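Local coordinates for neurotoxin (Clostridium botulinum, PDB 2QN0), which acts as the zinc-dependent protease light chain of botulinum neurotoxin type C1 and is thought to cleave SNARE proteins of the nerve terminal, at residues Lys264-Tyr267 with Ala268-Tyr271; Ala242-Asn245 with Asp246-Ile249; Ile281-Ser284 with Ala285-Tyr288. All coordinates share one frame; numbering follows the deposited sequence.

Contact 1. Residues Lys264-Tyr267 with Ala268-Tyr271. With ZN (zinc ion), chain B.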
loop_
_atom_site.group_PDB
_atom_site.type_symbol
_atom_site.label_atom_id
_atom_site.label_comp_id
_atom_site.label_asym_id
_atom_site.label_seq_id
_atom_site.Cartn_x
_atom_site.Cartn_y
_atom_site.Cartn_z
ATOM N N LYS A 264 -5.182 -7.748 18.705
ATOM C CA LYS A 264 -3.743 -7.983 18.664
ATOM C C LYS A 264 -3.139 -7.007 17.665
ATOM O O LYS A 264 -3.168 -7.247 16.456
ATOM C CB LYS A 264 -3.442 -9.421 18.238
ATOM C CG LYS A 264 -3.852 -10.466 19.268
ATOM C CD LYS A 264 -3.425 -11.860 18.841
ATOM C CE LYS A 264 -3.785 -12.884 19.907
ATOM N NZ LYS A 264 -3.357 -14.261 19.530
ATOM N N LEU A 265 -2.604 -5.904 18.179
ATOM C CA LEU A 265 -2.001 -4.871 17.341
ATOM C C LEU A 265 -0.668 -5.336 16.765
ATOM O O LEU A 265 0.303 -5.549 17.497
ATOM C CB LEU A 265 -1.802 -3.588 18.155
ATOM C CG LEU A 265 -1.175 -2.391 17.431
ATOM C CD1 LEU A 265 -2.023 -2.022 16.216
ATOM C CD2 LEU A 265 -1.063 -1.214 18.385
ATOM N N GLU A 266 -0.625 -5.493 15.447
ATOM C CA GLU A 266 0.591 -5.940 14.777
ATOM C C GLU A 266 1.665 -4.866 14.762
ATOM O O GLU A 266 1.374 -3.677 14.599
ATOM C CB GLU A 266 0.281 -6.354 13.338
ATOM C CG GLU A 266 -0.813 -7.392 13.207
ATOM C CD GLU A 266 -1.056 -7.781 11.765
ATOM O OE1 GLU A 266 -0.976 -6.892 10.893
ATOM O OE2 GLU A 266 -1.334 -8.968 11.503
ATOM N N TYR A 267 2.916 -5.284 14.935
ATOM C CA TYR A 267 4.018 -4.340 14.919
ATOM C C TYR A 267 4.116 -3.701 13.533
ATOM O O TYR A 267 4.592 -2.580 13.392
ATOM C CB TYR A 267 5.323 -5.048 15.296
ATOM C CG TYR A 267 5.394 -5.426 16.770
ATOM C CD1 TYR A 267 4.355 -5.103 17.645
ATOM C CD2 TYR A 267 6.511 -6.082 17.289
ATOM C CE1 TYR A 267 4.428 -5.420 19.004
ATOM C CE2 TYR A 267 6.591 -6.407 18.650
ATOM C CZ TYR A 267 5.547 -6.068 19.497
ATOM O OH TYR A 267 5.628 -6.363 20.840
ATOM N N ALA A 268 3.654 -4.422 12.517
ATOM C CA ALA A 268 3.669 -3.903 11.147
ATOM C C ALA A 268 2.783 -2.656 11.071
ATOM O O ALA A 268 3.103 -1.692 10.369
ATOM C CB ALA A 268 3.160 -4.967 10.183
ATOM N N GLU A 269 1.668 -2.680 11.796
ATOM C CA GLU A 269 0.750 -1.546 11.816
ATOM C C GLU A 269 1.371 -0.381 12.575
ATOM O O GLU A 269 1.230 0.779 12.187
ATOM C CB GLU A 269 -0.573 -1.937 12.483
ATOM C CG GLU A 269 -1.387 -2.962 11.710
ATOM C CD GLU A 269 -1.743 -2.467 10.320
ATOM O OE1 GLU A 269 -1.570 -1.259 10.074
ATOM O OE2 GLU A 269 -2.197 -3.278 9.490
ATOM N N ILE A 270 2.053 -0.694 13.670
ATOM C CA ILE A 270 2.694 0.333 14.473
ATOM C C ILE A 270 3.715 1.112 13.643
ATOM O O ILE A 270 3.801 2.337 13.743
ATOM C CB ILE A 270 3.374 -0.290 15.722
ATOM C CG1 ILE A 270 2.294 -0.799 16.686
ATOM C CG2 ILE A 270 4.268 0.740 16.414
ATOM C CD1 ILE A 270 2.836 -1.450 17.953
ATOM N N TYR A 271 4.491 0.413 12.821
ATOM C CA TYR A 271 5.474 1.100 11.992
ATOM C C TYR A 271 4.820 1.878 10.854
ATOM O O TYR A 271 5.245 2.988 10.534
ATOM C CB TYR A 271 6.495 0.114 11.427
ATOM C CG TYR A 271 7.640 -0.164 12.382
ATOM C CD1 TYR A 271 8.276 0.879 13.058
ATOM C CD2 TYR A 271 8.104 -1.462 12.589
ATOM C CE1 TYR A 271 9.356 0.633 13.919
ATOM C CE2 TYR A 271 9.178 -1.717 13.443
ATOM C CZ TYR A 271 9.799 -0.668 14.100
ATOM O OH TYR A 271 10.870 -0.925 14.925
HETATM ZN ZN ZN B . -1.826 -0.978 8.042
HETATM O O HOH W 1 -3.450 -5.553 10.586
HETATM O O HOH W 2 -0.328 -5.617 8.577
HETATM O O HOH W 3 -3.477 -1.563 6.918
#
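E266 and E269 hold their carboxylates almost parallel, the planes only 12° apart, with E266 OE1 and E269 OE2 4.1 Å from each other. Two waters bridge them, each donating to both oxygens, which probably eases the approach of like charges; one lies 2.8 Å from E266 OE1 and 2.8 Å from E269 OE2. The chain of E266 runs extended beyond CG, whereas that of E269 bends at its second torsion (chi2 -59°), a kink that brings E269 OE1 to 2.1 Å from the zinc. H229, H233 and a water complete the metal's coordination, as in the gluzincin metalloproteases, where a glutamate on a later helix joins two histidines of an HExxH helix. E266 is the N-cap of the helix carrying this ligand, and its carbonyl accepts the first helical bond, I270 N to E266 O, at 3.2 Å. Buried apolar residues pack beside this, where L265 crosses I270 at about a right angle, L265 CD2 meeting I270 CG1 at 3.8 Å. Y267 instead lies alongside I270 and points the same way, with Y267 CD1 4.0 Å from I270 CD1, and its backbone opens the next helical bond, from Y271 N to Y267 O.

Contact 2. Residues Ala242-Asn245 with Asp246-Ile249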
loop_
_atom_site.group_PDB
_atom_site.type_symbol
_atom_site.label_atom_id
_atom_site.label_comp_id
_atom_site.label_asym_id
_atom_site.label_seq_id
_atom_site.Cartn_x
_atom_site.Cartn_y
_atom_site.Cartn_z
ATOM N N ALA A 242 9.561 -6.247 6.251
ATOM C CA ALA A 242 8.239 -6.444 6.841
ATOM C C ALA A 242 8.347 -7.300 8.101
ATOM O O ALA A 242 9.137 -8.245 8.153
ATOM C CB ALA A 242 7.305 -7.118 5.832
ATOM N N ILE A 243 7.562 -6.960 9.117
ATOM C CA ILE A 243 7.561 -7.714 10.372
ATOM C C ILE A 243 6.441 -8.745 10.295
ATOM O O ILE A 243 5.318 -8.414 9.915
ATOM C CB ILE A 243 7.286 -6.798 11.588
ATOM C CG1 ILE A 243 8.272 -5.626 11.605
ATOM C CG2 ILE A 243 7.380 -7.610 12.881
ATOM C CD1 ILE A 243 9.709 -6.026 11.792
ATOM N N PRO A 244 6.729 -10.010 10.647
ATOM C CA PRO A 244 5.702 -11.055 10.596
ATOM C C PRO A 244 4.450 -10.643 11.368
ATOM O O PRO A 244 4.539 -9.990 12.411
ATOM C CB PRO A 244 6.405 -12.258 11.220
ATOM C CG PRO A 244 7.832 -12.040 10.838
ATOM C CD PRO A 244 8.014 -10.565 11.110
ATOM N N ASN A 245 3.285 -11.029 10.857
ATOM C CA ASN A 245 2.021 -10.675 11.494
ATOM C C ASN A 245 1.819 -11.279 12.883
ATOM O O ASN A 245 0.907 -10.878 13.604
ATOM C CB ASN A 245 0.846 -11.059 10.587
ATOM C CG ASN A 245 0.880 -12.513 10.167
ATOM O OD1 ASN A 245 0.962 -13.414 11.003
ATOM N ND2 ASN A 245 0.811 -12.752 8.862
ATOM N N ASP A 246 2.665 -12.233 13.263
ATOM C CA ASP A 246 2.546 -12.858 14.580
ATOM C C ASP A 246 3.210 -12.023 15.674
ATOM O O ASP A 246 3.147 -12.370 16.854
ATOM C CB ASP A 246 3.147 -14.269 14.566
ATOM C CG ASP A 246 4.577 -14.292 14.063
ATOM O OD1 ASP A 246 5.414 -13.541 14.603
ATOM O OD2 ASP A 246 4.866 -15.069 13.129
ATOM N N GLN A 247 3.856 -10.933 15.276
ATOM C CA GLN A 247 4.512 -10.031 16.224
ATOM C C GLN A 247 3.478 -8.971 16.585
ATOM O O GLN A 247 3.206 -8.067 15.801
ATOM C CB GLN A 247 5.738 -9.390 15.574
ATOM C CG GLN A 247 6.808 -10.399 15.201
ATOM C CD GLN A 247 7.287 -11.192 16.404
ATOM O OE1 GLN A 247 7.777 -10.623 17.376
ATOM N NE2 GLN A 247 7.145 -12.508 16.342
ATOM N N THR A 248 2.910 -9.078 17.780
ATOM C CA THR A 248 1.851 -8.165 18.194
ATOM C C THR A 248 1.904 -7.768 19.662
ATOM O O THR A 248 2.669 -8.328 20.444
ATOM C CB THR A 248 0.485 -8.835 17.992
ATOM O OG1 THR A 248 0.411 -9.991 18.840
ATOM C CG2 THR A 248 0.305 -9.289 16.554
ATOM N N ILE A 249 1.075 -6.790 20.017
ATOM C CA ILE A 249 0.932 -6.345 21.396
ATOM C C ILE A 249 -0.577 -6.320 21.651
ATOM O O ILE A 249 -1.332 -5.699 20.900
ATOM C CB ILE A 249 1.563 -4.949 21.644
ATOM C CG1 ILE A 249 1.290 -4.515 23.087
ATOM C CG2 ILE A 249 1.028 -3.925 20.644
ATOM C CD1 ILE A 249 1.980 -3.224 23.479
HETATM O O HOH W 4 3.574 -7.384 12.747
HETATM O O HOH W 5 3.264 -14.618 11.082
#
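I243 and Q247 make the tight side of this contact: their side chains cross at about a right angle, and the methyl I243 CG2 sits 3.6 Å from Q247 CB. That methyl stands anti to the backbone N of I243 (the other branch, CG1, has chi1 -54°), which sets it against the aliphatic part of the glutamine. A branched, buried residue suits this spot because the pair also packs against Y267 and F289. Q247 offers carbon to I243, while its chain, bent at chi2 (-58°), turns the amide toward the carboxylate of D246. The chain between them passes through a type I beta turn, P244 to Q247, just before strand 248-253. Its closing hydrogen bond, from Q247 N to P244 O, measures 3.1 Å, and the donor approaches from above the carbonyl plane instead of along a lone pair. The methyl T248 CG2 then rests 3.4 Å from N245 O, where the strand begins.

The solvent side is looser and polar. N245 and D246 occupy the two central corners of the turn, from which both polar side chains can meet solvent, and a single water donates to both N245 OD1 and D246 OD2, at 2.6 Å from each atom. The other carboxylate oxygen is taken by the glutamine: Q247 NE2 donates to D246 OD1 at 2.7 Å, almost end-on to that oxygen's bond to CG. This bond, with the water on D246 OD2, probably restrains the carboxylate's rotation. Against the same group, the ring carbon P244 CB comes within 3.7 Å of D246 OD2.

Contact 3. Residues Ile281-Ser284 with Ala285-Tyr288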
loop_
_atom_site.group_PDB
_atom_site.type_symbol
_atom_site.label_atom_id
_atom_site.label_comp_id
_atom_site.label_asym_id
_atom_site.label_seq_id
_atom_site.Cartn_x
_atom_site.Cartn_y
_atom_site.Cartn_z
ATOM N N ILE A 281 6.431 -0.902 21.063
ATOM C CA ILE A 281 7.243 -2.084 20.783
ATOM C C ILE A 281 8.469 -2.002 21.693
ATOM O O ILE A 281 9.173 -0.993 21.695
ATOM C CB ILE A 281 7.746 -2.111 19.326
ATOM C CG1 ILE A 281 6.561 -2.056 18.356
ATOM C CG2 ILE A 281 8.556 -3.389 19.079
ATOM C CD1 ILE A 281 6.983 -1.936 16.902
ATOM N N PRO A 282 8.735 -3.057 22.479
ATOM C CA PRO A 282 9.899 -3.037 23.374
ATOM C C PRO A 282 11.161 -2.667 22.596
ATOM O O PRO A 282 11.417 -3.212 21.524
ATOM C CB PRO A 282 9.943 -4.467 23.910
ATOM C CG PRO A 282 8.491 -4.856 23.936
ATOM C CD PRO A 282 7.997 -4.328 22.601
ATOM N N LYS A 283 11.948 -1.743 23.135
ATOM C CA LYS A 283 13.161 -1.306 22.459
ATOM C C LYS A 283 14.033 -2.483 22.028
ATOM O O LYS A 283 14.602 -2.478 20.934
ATOM C CB LYS A 283 13.958 -0.363 23.366
ATOM C CG LYS A 283 15.131 0.316 22.674
ATOM C CD LYS A 283 15.785 1.346 23.580
ATOM C CE LYS A 283 16.930 2.052 22.875
ATOM N NZ LYS A 283 16.472 2.734 21.632
ATOM N N SER A 284 14.132 -3.495 22.883
ATOM C CA SER A 284 14.944 -4.668 22.572
ATOM C C SER A 284 14.390 -5.437 21.373
ATOM O O SER A 284 15.149 -6.021 20.597
ATOM C CB SER A 284 15.037 -5.587 23.796
ATOM O OG SER A 284 13.754 -5.986 24.236
ATOM N N ALA A 285 13.067 -5.438 21.223
ATOM C CA ALA A 285 12.433 -6.122 20.096
ATOM C C ALA A 285 12.646 -5.307 18.817
ATOM O O ALA A 285 12.883 -5.869 17.746
ATOM C CB ALA A 285 10.937 -6.308 20.360
ATOM N N ARG A 286 12.553 -3.983 18.922
ATOM C CA ARG A 286 12.775 -3.135 17.753
ATOM C C ARG A 286 14.190 -3.378 17.229
ATOM O O ARG A 286 14.402 -3.531 16.026
ATOM C CB ARG A 286 12.619 -1.656 18.115
ATOM C CG ARG A 286 11.176 -1.195 18.277
ATOM C CD ARG A 286 11.137 0.288 18.596
ATOM N NE ARG A 286 10.916 0.521 20.019
ATOM C CZ ARG A 286 11.373 1.574 20.683
ATOM N NH1 ARG A 286 12.089 2.498 20.059
ATOM N NH2 ARG A 286 11.105 1.706 21.973
ATOM N N LYS A 287 15.157 -3.414 18.142
ATOM C CA LYS A 287 16.550 -3.646 17.771
ATOM C C LYS A 287 16.720 -5.024 17.144
ATOM O O LYS A 287 17.460 -5.189 16.173
ATOM C CB LYS A 287 17.455 -3.531 19.003
ATOM C CG LYS A 287 17.526 -2.138 19.605
ATOM C CD LYS A 287 18.168 -1.145 18.652
ATOM C CE LYS A 287 18.264 0.234 19.283
ATOM N NZ LYS A 287 19.059 0.210 20.543
ATOM N N TYR A 288 16.035 -6.014 17.709
ATOM C CA TYR A 288 16.095 -7.380 17.205
ATOM C C TYR A 288 15.689 -7.451 15.729
ATOM O O TYR A 288 16.402 -8.020 14.902
ATOM C CB TYR A 288 15.171 -8.273 18.035
ATOM C CG TYR A 288 14.979 -9.663 17.479
ATOM C CD1 TYR A 288 15.960 -10.643 17.632
ATOM C CD2 TYR A 288 13.819 -9.995 16.776
ATOM C CE1 TYR A 288 15.788 -11.919 17.099
ATOM C CE2 TYR A 288 13.641 -11.261 16.239
ATOM C CZ TYR A 288 14.626 -12.218 16.402
ATOM O OH TYR A 288 14.443 -13.471 15.868
#
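R286 reaches back to the carbonyl of I281 through hydrogen bonds. R286 NE donates to I281 O at 2.9 Å, with the acceptor close to the guanidinium plane, while the second bond, from R286 NH2 to the same oxygen, is weak at 3.3 Å. Arginine suits the place because its length, with a bend at chi3 (-101°), lets its end return to a carbonyl that precedes the helix. Over one face of the guanidinium comes K283, its CA 3.7 Å from R286 NH2. Among the backbone bonds, R286 N meets P282 O at 2.9 Å. This marks the N-terminus of helix 283-304, with P282 as N-cap; proline fits there, since the amide hydrogen it lacks is one that helical bonding would not call on. K287 N to K283 O and Y288 N to S284 O continue the helical pattern.

Apolar contacts join I281, P282 and A285. I281 CG2 lies 4.0 Å from A285 CB and also packs 3.5 Å from the aliphatic R286 CG, and the small A285 leaves room for the ring of P282.

Charges of like sign meet on the exposed side: K283 and K287 lie alongside each other, K283 NZ 3.8 Å from K287 NZ.

In the fold
Along the chain the order is contact 2, then contact 1, then contact 3, all within the zinc protease fold and on the same side of its centre. Contacts 1 and 2 lie about 6 Å apart between centres, at the end of strand 261-266 and the start of strand 248-253, which pair antiparallel; probable hydrogen bonds L265 O to I249 N and Y267 N to Q247 O join them. Contact 3, at the start of helix 283-304, is about 13 Å from contact 1 and 12 Å from contact 2, centre to centre. It touches contact 1 through I281 and P282 on Y267, I281 on I270 and R286 on Y271, but not contact 2. Helix 267-273, bearing zinc ligand E269, thus packs against both hairpin and next helix.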